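Local coordinates for protein quinone reductase (PDB 4GI5) that binds flavin-adenine dinucleotide and probably reduces quinones with NAD(P)H, as a flavoprotein of the flavodoxin-like fold, at residues R65-A68 / G69-D73; Y139-G142 / F143-V147; I198-G201 / M202-P206. All coordinates share one frame; numbering follows the deposited sequence.

In the fold
The three contacts follow one another along the chain, each local and without a gap. Contact 1, in the loop between strand 55-60 and helix 86-96, lies nearest the surface and rests on charge, carboxylates and water. Contact 2, in the loop after helix 129-138, is partly buried and joins backbone hydrogen bonds to aromatic packing beside the FAD. Contact 3, on helix 196-204 and the residues that follow, is fully buried, about 6 Å from the chain centre, and mostly apolar around its main-chain bonds. Contacts 2 and 3 touch through the probable hydrogen bond from Tyr139 OH to Met202 O and through Tyr145 and Tyr205; contact 1 touches neither. All three reach the second subunit.

Contact 1 of 3, residues R65-A68 / G69-D73; sequences RWKA and GYDAD
An Asx turn at Asp71, met from the preceding loop by Lys67, organises this stretch between strand 55-60 and helix 86-96 of the flavodoxin-like fold. Within the turn, the backbone N of Asp73 donates to Asp71 OD1 at 3.0 Å. The same oxygen takes a salt bridge and hydrogen bond from Lys67 NZ at 2.9 Å. These two donors arrive from opposite faces of the carboxylate: the ammonium on the syn side, 35° out of plane, and the amide from above the plane, 48° out of it. Asp71 CG sits between its own backbone N and carbonyl carbon (chi1 69°), which swings OD1 over the following residues where the Asp73 amide can find it. Lys67 comes in at about a right angle to this side chain. Its chain is fully extended, and on the way CE passes Gly69 O at 3.3 Å.

The ammonium is also salt-bridged to Asp74, whose carboxylate in turn accepts from the backbone N of Asp71, so one lysine probably offsets much of the negative charge gathered here. Tyr70 starts away from residues 65-68; its side chain lies near the FAD and its OH bonds to Pro86 O, while Ala68 packs on Ala68 of the second subunit.

Water completes the polar network. One molecule joins the two carboxylates, 2.5 Å from Asp71 OD2 and 2.8 Å from Asp73 OD2, with a weak link to Lys67 NZ. Another bridges the chain bend itself, donating to Ala68 O at 2.7 Å and accepting from Tyr70 N at 2.9 Å.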
ATOM      1  N   ARG B  65       2.171  18.922  -7.988  1.00 18.41           N
ATOM      2  CA  ARG B  65       2.302  19.127  -6.525  1.00 20.64           C
ATOM      3  C   ARG B  65       1.022  18.569  -5.847  1.00 19.90           C
ATOM      4  O   ARG B  65       0.334  19.176  -5.074  1.00 18.77           O
ATOM      5  CB  ARG B  65       2.508  20.598  -6.156  1.00 26.15           C
ATOM      6  CG  ARG B  65       3.692  21.208  -6.938  1.00 31.38           C
ATOM      7  CD  ARG B  65       3.752  22.728  -6.746  1.00 42.92           C
ATOM      8  NE  ARG B  65       4.294  22.963  -5.417  1.00 58.29           N
ATOM      9  CZ  ARG B  65       3.634  23.432  -4.341  1.00 70.08           C
ATOM     10  NH1 ARG B  65       2.335  23.775  -4.380  1.00 74.92           N
ATOM     11  NH2 ARG B  65       4.297  23.554  -3.192  1.00 66.12           N
ATOM     12  N   TRP B  66       0.708  17.367  -6.234  1.00 17.91           N
ATOM     13  CA  TRP B  66      -0.550  16.713  -5.827  1.00 18.07           C
ATOM     14  C   TRP B  66      -0.601  16.608  -4.289  1.00 15.41           C
ATOM     15  O   TRP B  66       0.338  16.106  -3.667  1.00 16.61           O
ATOM     16  CB  TRP B  66      -0.551  15.292  -6.431  1.00 15.58           C
ATOM     17  CG  TRP B  66      -1.832  14.540  -6.057  1.00 15.65           C
ATOM     18  CD1 TRP B  66      -1.945  13.516  -5.105  1.00 16.10           C
ATOM     19  CD2 TRP B  66      -3.141  14.778  -6.538  1.00 14.57           C
ATOM     20  NE1 TRP B  66      -3.240  13.159  -4.993  1.00 15.88           N
ATOM     21  CE2 TRP B  66      -4.019  13.941  -5.815  1.00 14.44           C
ATOM     22  CE3 TRP B  66      -3.694  15.678  -7.474  1.00 16.10           C
ATOM     23  CZ2 TRP B  66      -5.391  13.892  -6.058  1.00 16.11           C
ATOM     24  CZ3 TRP B  66      -5.090  15.599  -7.722  1.00 17.48           C
ATOM     25  CH2 TRP B  66      -5.919  14.771  -7.011  1.00 18.40           C
ATOM     26  N   LYS B  67      -1.726  16.995  -3.687  1.00 16.86           N
ATOM     27  CA  LYS B  67      -1.908  16.871  -2.285  1.00 17.59           C
ATOM     28  C   LYS B  67      -2.206  15.424  -1.864  1.00 16.53           C
ATOM     29  O   LYS B  67      -3.191  14.867  -2.355  1.00 17.14           O
ATOM     30  CB  LYS B  67      -3.106  17.739  -1.822  1.00 18.38           C
ATOM     31  CG  LYS B  67      -3.479  17.665  -0.351  1.00 18.71           C
ATOM     32  CD  LYS B  67      -4.641  18.589   0.078  1.00 22.46           C
ATOM     33  CE  LYS B  67      -5.249  18.175   1.444  1.00 25.13           C
ATOM     34  NZ  LYS B  67      -6.431  18.978   1.581  1.00 27.54           N
ATOM     35  N   ALA B  68      -1.350  14.858  -1.037  1.00 14.71           N
ATOM     36  CA  ALA B  68      -1.543  13.407  -0.728  1.00 15.81           C
ATOM     37  C   ALA B  68      -2.460  13.040   0.434  1.00 17.66           C
ATOM     38  O   ALA B  68      -3.040  11.964   0.398  1.00 18.29           O
ATOM     39  CB  ALA B  68      -0.168  12.794  -0.440  1.00 16.63           C
ATOM     40  N   GLY B  69      -2.597  13.871   1.457  1.00 14.66           N
ATOM     41  CA  GLY B  69      -3.275  13.562   2.682  1.00 16.57           C
ATOM     42  C   GLY B  69      -4.715  13.954   2.641  1.00 19.85           C
ATOM     43  O   GLY B  69      -5.006  15.161   2.708  1.00 19.14           O
ATOM     44  N   TYR B  70      -5.627  13.027   2.515  1.00 14.85           N
ATOM     45  CA  TYR B  70      -7.067  13.341   2.495  1.00 13.26           C
ATOM     46  C   TYR B  70      -7.436  13.982   3.851  1.00 15.10           C
ATOM     47  O   TYR B  70      -7.127  13.427   4.938  1.00 14.56           O
ATOM     48  CB  TYR B  70      -7.857  12.040   2.287  1.00 13.29           C
ATOM     49  CG  TYR B  70      -9.314  12.136   2.372  1.00 15.02           C
ATOM     50  CD1 TYR B  70      -9.978  13.204   1.903  1.00 16.01           C
ATOM     51  CD2 TYR B  70     -10.071  11.083   2.838  1.00 14.47           C
ATOM     52  CE1 TYR B  70     -11.371  13.284   1.931  1.00 17.23           C
ATOM     53  CE2 TYR B  70     -11.458  11.157   2.955  1.00 16.10           C
ATOM     54  CZ  TYR B  70     -12.119  12.320   2.518  1.00 18.95           C
ATOM     55  OH  TYR B  70     -13.477  12.431   2.559  1.00 17.50           O
ATOM     56  N   ASP B  71      -8.171  15.110   3.824  1.00 14.15           N
ATOM     57  CA  ASP B  71      -8.550  15.776   5.060  1.00 15.72           C
ATOM     58  C   ASP B  71      -9.764  16.696   4.779  1.00 15.23           C
ATOM     59  O   ASP B  71     -10.306  16.708   3.680  1.00 15.41           O
ATOM     60  CB  ASP B  71      -7.401  16.516   5.714  1.00 16.75           C
ATOM     61  CG  ASP B  71      -6.938  17.727   4.958  1.00 19.19           C
ATOM     62  OD1 ASP B  71      -7.662  18.202   4.054  1.00 20.10           O
ATOM     63  OD2 ASP B  71      -5.774  18.184   5.240  1.00 24.06           O
ATOM     64  N   ALA B  72     -10.185  17.394   5.832  1.00 16.30           N
ATOM     65  CA  ALA B  72     -11.450  18.151   5.825  1.00 18.68           C
ATOM     66  C   ALA B  72     -11.431  19.298   4.843  1.00 21.57           C
ATOM     67  O   ALA B  72     -12.484  19.715   4.346  1.00 25.63           O
ATOM     68  CB  ALA B  72     -11.847  18.611   7.259  1.00 22.34           C
ATOM     69  N   ASP B  73     -10.274  19.701   4.395  1.00 22.25           N
ATOM     70  CA  ASP B  73     -10.202  20.776   3.389  1.00 25.51           C
ATOM     71  C   ASP B  73     -10.636  20.276   2.010  1.00 29.63           C
ATOM     72  O   ASP B  73     -10.802  21.061   1.081  1.00 28.01           O
ATOM     73  CB  ASP B  73      -8.807  21.335   3.282  1.00 29.12           C
ATOM     74  CG  ASP B  73      -8.455  22.249   4.490  1.00 34.61           C
ATOM     75  OD1 ASP B  73      -9.367  22.812   5.108  1.00 35.93           O
ATOM     76  OD2 ASP B  73      -7.326  22.299   4.875  1.00 37.88           O
TER
HETATM   77  O   HOH W   1      -8.077  20.687  -0.851  1.00 29.49           O
HETATM   78  O   HOH W   2      -5.222  20.477   4.339  1.00 38.37           O
HETATM   79  O   HOH W   3      -4.629  10.369   1.879  1.00 12.68           O

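Contact 2 of 3, residues Y139-G142 / F143-V147; sequences YAWG and FAYGV
Trp141 and Tyr145 meet as two aromatic side chains crossing at about a right angle, their ring planes 62° apart and the centroids of the indole six-membered ring and the phenol ring separated by 5.3 Å. The nearest atoms are Trp141 CE3 and Tyr145 CE2, at 3.5 Å. Tyr145 CG is placed between its backbone N and carbonyl carbon (chi1 77°), folding the phenol back over residues 139-141; Trp141 CA then lies over its face, 4.1 Å from the centroid, a CH-pi contact. A second CH-pi contact puts Gly146 CA 3.9 Å from the centroid of the indole five-membered ring. Farther back, Ala144 CB sits over one face of Tyr139, 3.4 Å from Tyr139 CG.

The main chain of this tight loop has its own bonds. A single beta bridge pairs Trp141 with Tyr145, and Gly142 N reaches Tyr145 O at 2.7 Å in a nearly straight bond (174°). Ala140 O accepts two amides, Phe143 N and Ala144 N, each at 2.9 Å. Trp141 also leans on Thr87 and Lys91 of helix 86-96. The rings thus meet through uncharged van der Waals and CH-pi contacts, and Tyr145, which touches the FAD, ties this turn to the cofactor pocket.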
ATOM      1  N   TYR B 139     -10.899   8.612  -5.109  1.00 14.81           N
ATOM      2  CA  TYR B 139     -11.853   7.517  -5.086  1.00 13.04           C
ATOM      3  C   TYR B 139     -12.935   7.808  -4.070  1.00 16.70           C
ATOM      4  O   TYR B 139     -13.007   7.223  -2.988  1.00 17.40           O
ATOM      5  CB  TYR B 139     -11.119   6.181  -4.746  1.00 13.95           C
ATOM      6  CG  TYR B 139     -10.591   5.431  -5.889  1.00 14.00           C
ATOM      7  CD1 TYR B 139     -10.304   6.027  -7.119  1.00 14.65           C
ATOM      8  CD2 TYR B 139     -10.247   4.061  -5.736  1.00 13.85           C
ATOM      9  CE1 TYR B 139      -9.817   5.349  -8.200  1.00 15.30           C
ATOM     10  CE2 TYR B 139      -9.749   3.352  -6.816  1.00 13.95           C
ATOM     11  CZ  TYR B 139      -9.591   3.924  -8.081  1.00 14.19           C
ATOM     12  OH  TYR B 139      -9.095   3.117  -9.053  1.00 15.82           O
ATOM     13  N   ALA B 140     -13.784   8.765  -4.380  1.00 16.22           N
ATOM     14  CA  ALA B 140     -14.824   9.213  -3.445  1.00 15.51           C
ATOM     15  C   ALA B 140     -16.027   8.244  -3.228  1.00 14.55           C
ATOM     16  O   ALA B 140     -16.340   7.410  -4.069  1.00 14.98           O
ATOM     17  CB  ALA B 140     -15.376  10.580  -3.996  1.00 17.71           C
ATOM     18  N   TRP B 141     -16.724   8.526  -2.156  1.00 14.32           N
ATOM     19  CA  TRP B 141     -17.962   7.865  -1.821  1.00 16.10           C
ATOM     20  C   TRP B 141     -19.048   8.279  -2.795  1.00 17.31           C
ATOM     21  O   TRP B 141     -19.324   9.484  -2.861  1.00 17.80           O
ATOM     22  CB  TRP B 141     -18.370   8.126  -0.405  1.00 17.02           C
ATOM     23  CG  TRP B 141     -19.652   7.368  -0.014  1.00 19.34           C
ATOM     24  CD1 TRP B 141     -20.918   7.360  -0.706  1.00 23.70           C
ATOM     25  CD2 TRP B 141     -19.854   6.543   1.111  1.00 24.83           C
ATOM     26  NE1 TRP B 141     -21.804   6.558  -0.066  1.00 25.87           N
ATOM     27  CE2 TRP B 141     -21.212   6.085   1.069  1.00 26.61           C
ATOM     28  CE3 TRP B 141     -19.057   6.178   2.141  1.00 27.11           C
ATOM     29  CZ2 TRP B 141     -21.745   5.256   2.020  1.00 30.72           C
ATOM     30  CZ3 TRP B 141     -19.570   5.341   3.105  1.00 40.97           C
ATOM     31  CH2 TRP B 141     -20.911   4.882   3.039  1.00 38.16           C
ATOM     32  N   GLY B 142     -19.556   7.392  -3.601  1.00 18.32           N
ATOM     33  CA  GLY B 142     -20.487   7.727  -4.697  1.00 20.50           C
ATOM     34  C   GLY B 142     -19.802   7.588  -6.020  1.00 21.51           C
ATOM     35  O   GLY B 142     -20.487   7.635  -7.057  1.00 18.79           O
ATOM     36  N   PHE B 143     -18.432   7.449  -6.038  1.00 17.63           N
ATOM     37  CA  PHE B 143     -17.645   7.442  -7.266  1.00 16.64           C
ATOM     38  C   PHE B 143     -16.971   6.052  -7.373  1.00 17.74           C
ATOM     39  O   PHE B 143     -17.306   5.220  -8.203  1.00 17.43           O
ATOM     40  CB  PHE B 143     -16.624   8.571  -7.264  1.00 17.33           C
ATOM     41  CG  PHE B 143     -15.847   8.686  -8.547  1.00 16.21           C
ATOM     42  CD1 PHE B 143     -16.488   9.062  -9.723  1.00 19.57           C
ATOM     43  CD2 PHE B 143     -14.492   8.456  -8.587  1.00 17.82           C
ATOM     44  CE1 PHE B 143     -15.798   9.205 -10.875  1.00 17.96           C
ATOM     45  CE2 PHE B 143     -13.784   8.666  -9.747  1.00 19.08           C
ATOM     46  CZ  PHE B 143     -14.466   8.991 -10.912  1.00 18.28           C
ATOM     47  N   ALA B 144     -16.051   5.767  -6.457  1.00 15.94           N
ATOM     48  CA  ALA B 144     -15.369   4.465  -6.416  1.00 13.86           C
ATOM     49  C   ALA B 144     -15.846   3.444  -5.420  1.00 14.03           C
ATOM     50  O   ALA B 144     -15.550   2.231  -5.528  1.00 16.21           O
ATOM     51  CB  ALA B 144     -13.865   4.692  -6.200  1.00 15.36           C
ATOM     52  N   TYR B 145     -16.500   3.892  -4.376  1.00 17.05           N
ATOM     53  CA  TYR B 145     -17.130   3.054  -3.388  1.00 15.92           C
ATOM     54  C   TYR B 145     -18.398   3.671  -2.872  1.00 17.36           C
ATOM     55  O   TYR B 145     -18.709   4.812  -3.191  1.00 17.48           O
ATOM     56  CB  TYR B 145     -16.172   2.693  -2.267  1.00 15.79           C
ATOM     57  CG  TYR B 145     -15.935   3.803  -1.236  1.00 16.22           C
ATOM     58  CD1 TYR B 145     -15.271   4.933  -1.543  1.00 16.40           C
ATOM     59  CD2 TYR B 145     -16.325   3.593   0.065  1.00 20.72           C
ATOM     60  CE1 TYR B 145     -15.064   5.954  -0.619  1.00 15.68           C
ATOM     61  CE2 TYR B 145     -16.122   4.567   1.021  1.00 21.96           C
ATOM     62  CZ  TYR B 145     -15.505   5.760   0.656  1.00 19.72           C
ATOM     63  OH  TYR B 145     -15.306   6.714   1.660  1.00 20.97           O
ATOM     64  N   GLY B 146     -19.135   2.889  -2.084  1.00 17.14           N
ATOM     65  CA  GLY B 146     -20.396   3.422  -1.568  1.00 18.29           C
ATOM     66  C   GLY B 146     -21.542   3.434  -2.582  1.00 20.41           C
ATOM     67  O   GLY B 146     -22.581   4.058  -2.319  1.00 24.16           O
ATOM     68  N   VAL B 147     -21.383   2.814  -3.733  1.00 19.22           N
ATOM     69  CA  VAL B 147     -22.355   2.900  -4.794  1.00 20.26           C
ATOM     70  C   VAL B 147     -23.184   1.589  -4.694  1.00 22.02           C
ATOM     71  O   VAL B 147     -22.573   0.557  -4.543  1.00 20.92           O
ATOM     72  CB  VAL B 147     -21.646   2.987  -6.150  1.00 24.06           C
ATOM     73  CG1 VAL B 147     -22.627   2.936  -7.328  1.00 24.55           C
ATOM     74  CG2 VAL B 147     -20.847   4.312  -6.192  1.00 26.29           C
TER

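Contact 3 of 3, residues I198-G201 / M202-P206; sequences IQHG and MLFYP
Ile198 to Phe204 lie in helix 196-204, which widens here into pi-type turns. The compact part is the backbone. Ile198 O takes the regular bond from Met202 N at 2.9 Å and also a weak one from Leu203 N at 3.1 Å, one residue farther on. The next carbonyl has moved wholly to the wider spacing: Phe204 N donates to Gln199 O at 2.9 Å with an N-H...O angle of 161°. A weak bond of the same spacing joins Tyr205 N to His200 O. Closest of the side-chain approaches is Tyr205 CB, which presses to 3.0 Å from Gly201 O, an oxygen buried without any hydrogen-bonding partner in the model.

Side chains make looser contacts on the flanks. Met202, present as selenomethionine, runs extended and lies obliquely to Ile198, with its CE 3.8 Å from Ile198 CG1. On another flank His200 and Phe204 both have CG anti to the backbone N (chi1 -170° for the histidine), so their rings lie side by side and point the same way. Phe204 CD2 meets His200 CD2 at 3.8 Å, with His200 NE2 hardly farther; the centroids stay 5.5 Å apart with planes at 33°, which is neither a stack nor an edge-to-face pair.

No residue in this contact faces solvent: these looser flanks are filled by neighbours, His200 stacking on Phe196 and Tyr159, Leu203 touching strands 168-174 and 209-216, and Met202 packing on Ser126 of the second subunit. Taken together, the geometry implies a backbone carried by one regular, one good wide and two weak wide bonds, with apolar side-chain packing around it and one buried carbonyl left without a bond.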
ATOM      1  N   ILE B 198      -3.743  -3.688  -4.669  1.00 12.42           N
ATOM      2  CA  ILE B 198      -3.910  -2.723  -5.750  1.00 11.81           C
ATOM      3  C   ILE B 198      -4.819  -3.281  -6.877  1.00 13.39           C
ATOM      4  O   ILE B 198      -5.786  -2.686  -7.260  1.00 12.52           O
ATOM      5  CB  ILE B 198      -2.562  -2.258  -6.322  1.00 12.45           C
ATOM      6  CG1 ILE B 198      -1.686  -1.612  -5.226  1.00 13.40           C
ATOM      7  CG2 ILE B 198      -2.820  -1.333  -7.491  1.00 13.91           C
ATOM      8  CD1 ILE B 198      -0.189  -1.474  -5.570  1.00 14.49           C
ATOM      9  N   GLN B 199      -4.397  -4.405  -7.425  1.00 12.20           N
ATOM     10  CA  GLN B 199      -5.081  -4.872  -8.631  1.00 12.85           C
ATOM     11  C   GLN B 199      -6.504  -5.330  -8.320  1.00 11.30           C
ATOM     12  O   GLN B 199      -7.413  -5.038  -9.076  1.00 12.33           O
ATOM     13  CB  GLN B 199      -4.329  -6.037  -9.236  1.00 13.87           C
ATOM     14  CG  GLN B 199      -2.992  -5.586  -9.831  1.00 14.90           C
ATOM     15  CD  GLN B 199      -2.251  -6.564 -10.693  1.00 18.91           C
ATOM     16  OE1 GLN B 199      -1.742  -6.151 -11.726  1.00 19.62           O
ATOM     17  NE2 GLN B 199      -2.146  -7.830 -10.297  1.00 18.93           N
ATOM     18  N   HIS B 200      -6.693  -6.060  -7.233  1.00 12.05           N
ATOM     19  CA  HIS B 200      -8.061  -6.499  -6.853  1.00 12.17           C
ATOM     20  C   HIS B 200      -8.765  -5.431  -6.053  1.00 12.88           C
ATOM     21  O   HIS B 200      -9.913  -5.119  -6.363  1.00 13.71           O
ATOM     22  CB  HIS B 200      -7.951  -7.814  -6.071  1.00 13.65           C
ATOM     23  CG  HIS B 200      -9.278  -8.485  -5.834  1.00 14.02           C
ATOM     24  ND1 HIS B 200     -10.010  -8.358  -4.672  1.00 12.87           N
ATOM     25  CD2 HIS B 200      -9.995  -9.312  -6.628  1.00 15.18           C
ATOM     26  CE1 HIS B 200     -11.078  -9.124  -4.719  1.00 13.53           C
ATOM     27  NE2 HIS B 200     -11.135  -9.687  -5.920  1.00 14.95           N
ATOM     28  N   GLY B 201      -8.049  -4.789  -5.103  1.00 11.71           N
ATOM     29  CA  GLY B 201      -8.685  -3.858  -4.190  1.00 12.40           C
ATOM     30  C   GLY B 201      -8.908  -2.454  -4.649  1.00 13.26           C
ATOM     31  O   GLY B 201      -9.808  -1.785  -4.195  1.00 12.28           O
HETATM   32  N   MSE B 202      -8.115  -2.016  -5.632  1.00 13.84           N
HETATM   33  CA  MSE B 202      -8.167  -0.659  -6.118  1.00 13.51           C
HETATM   34  C   MSE B 202      -8.635  -0.547  -7.575  1.00 14.53           C
HETATM   35  O   MSE B 202      -9.118   0.526  -8.024  1.00 15.81           O
HETATM   36  CB  MSE B 202      -6.866   0.145  -5.929  1.00 12.34           C
HETATM   37  CG  MSE B 202      -6.447   0.181  -4.473  1.00 12.67           C
HETATM   38 SE   MSE B 202      -4.684   1.098  -4.419  1.00 16.38          SE
HETATM   39  CE  MSE B 202      -4.042   0.158  -2.867  1.00 19.43           C
ATOM     40  N   LEU B 203      -8.418  -1.590  -8.382  1.00 14.69           N
ATOM     41  CA  LEU B 203      -8.701  -1.552  -9.804  1.00 13.02           C
ATOM     42  C   LEU B 203      -9.961  -2.380 -10.108  1.00 13.15           C
ATOM     43  O   LEU B 203     -10.947  -1.841 -10.619  1.00 14.42           O
ATOM     44  CB  LEU B 203      -7.491  -1.971 -10.624  1.00 14.10           C
ATOM     45  CG  LEU B 203      -6.216  -1.100 -10.475  1.00 15.91           C
ATOM     46  CD1 LEU B 203      -5.140  -1.629 -11.415  1.00 16.41           C
ATOM     47  CD2 LEU B 203      -6.504   0.346 -10.626  1.00 19.04           C
ATOM     48  N   PHE B 204      -9.919  -3.653  -9.762  1.00 13.05           N
ATOM     49  CA  PHE B 204     -11.114  -4.503 -10.022  1.00 13.82           C
ATOM     50  C   PHE B 204     -12.266  -4.010  -9.161  1.00 13.51           C
ATOM     51  O   PHE B 204     -13.458  -4.037  -9.590  1.00 13.74           O
ATOM     52  CB  PHE B 204     -10.806  -5.921  -9.662  1.00 13.40           C
ATOM     53  CG  PHE B 204     -11.919  -6.920 -10.009  1.00 14.32           C
ATOM     54  CD1 PHE B 204     -12.391  -7.097 -11.341  1.00 15.01           C
ATOM     55  CD2 PHE B 204     -12.453  -7.675  -8.991  1.00 13.75           C
ATOM     56  CE1 PHE B 204     -13.397  -7.961 -11.636  1.00 14.24           C
ATOM     57  CE2 PHE B 204     -13.437  -8.595  -9.287  1.00 16.92           C
ATOM     58  CZ  PHE B 204     -13.892  -8.694 -10.576  1.00 14.65           C
ATOM     59  N   TYR B 205     -12.002  -3.514  -7.955  1.00 13.63           N
ATOM     60  CA  TYR B 205     -13.036  -3.039  -7.006  1.00 13.44           C
ATOM     61  C   TYR B 205     -14.022  -2.066  -7.660  1.00 13.33           C
ATOM     62  O   TYR B 205     -15.215  -2.296  -7.626  1.00 13.90           O
ATOM     63  CB  TYR B 205     -12.355  -2.478  -5.706  1.00 14.43           C
ATOM     64  CG  TYR B 205     -13.282  -2.074  -4.624  1.00 13.41           C
ATOM     65  CD1 TYR B 205     -14.195  -1.038  -4.790  1.00 13.15           C
ATOM     66  CD2 TYR B 205     -13.199  -2.715  -3.375  1.00 12.94           C
ATOM     67  CE1 TYR B 205     -15.055  -0.719  -3.753  1.00 13.51           C
ATOM     68  CE2 TYR B 205     -14.010  -2.364  -2.341  1.00 12.24           C
ATOM     69  CZ  TYR B 205     -14.953  -1.398  -2.544  1.00 11.98           C
ATOM     70  OH  TYR B 205     -15.856  -1.132  -1.529  1.00 14.01           O
ATOM     71  N   PRO B 206     -13.586  -0.951  -8.262  1.00 13.70           N
ATOM     72  CA  PRO B 206     -14.547  -0.011  -8.870  1.00 13.37           C
ATOM     73  C   PRO B 206     -14.917  -0.358 -10.351  1.00 13.80           C
ATOM     74  O   PRO B 206     -15.534   0.454 -11.038  1.00 17.01           O
ATOM     75  CB  PRO B 206     -13.807   1.337  -8.759  1.00 16.18           C
ATOM     76  CG  PRO B 206     -12.358   0.941  -8.881  1.00 15.48           C
ATOM     77  CD  PRO B 206     -12.245  -0.299  -8.096  1.00 13.90           C
TER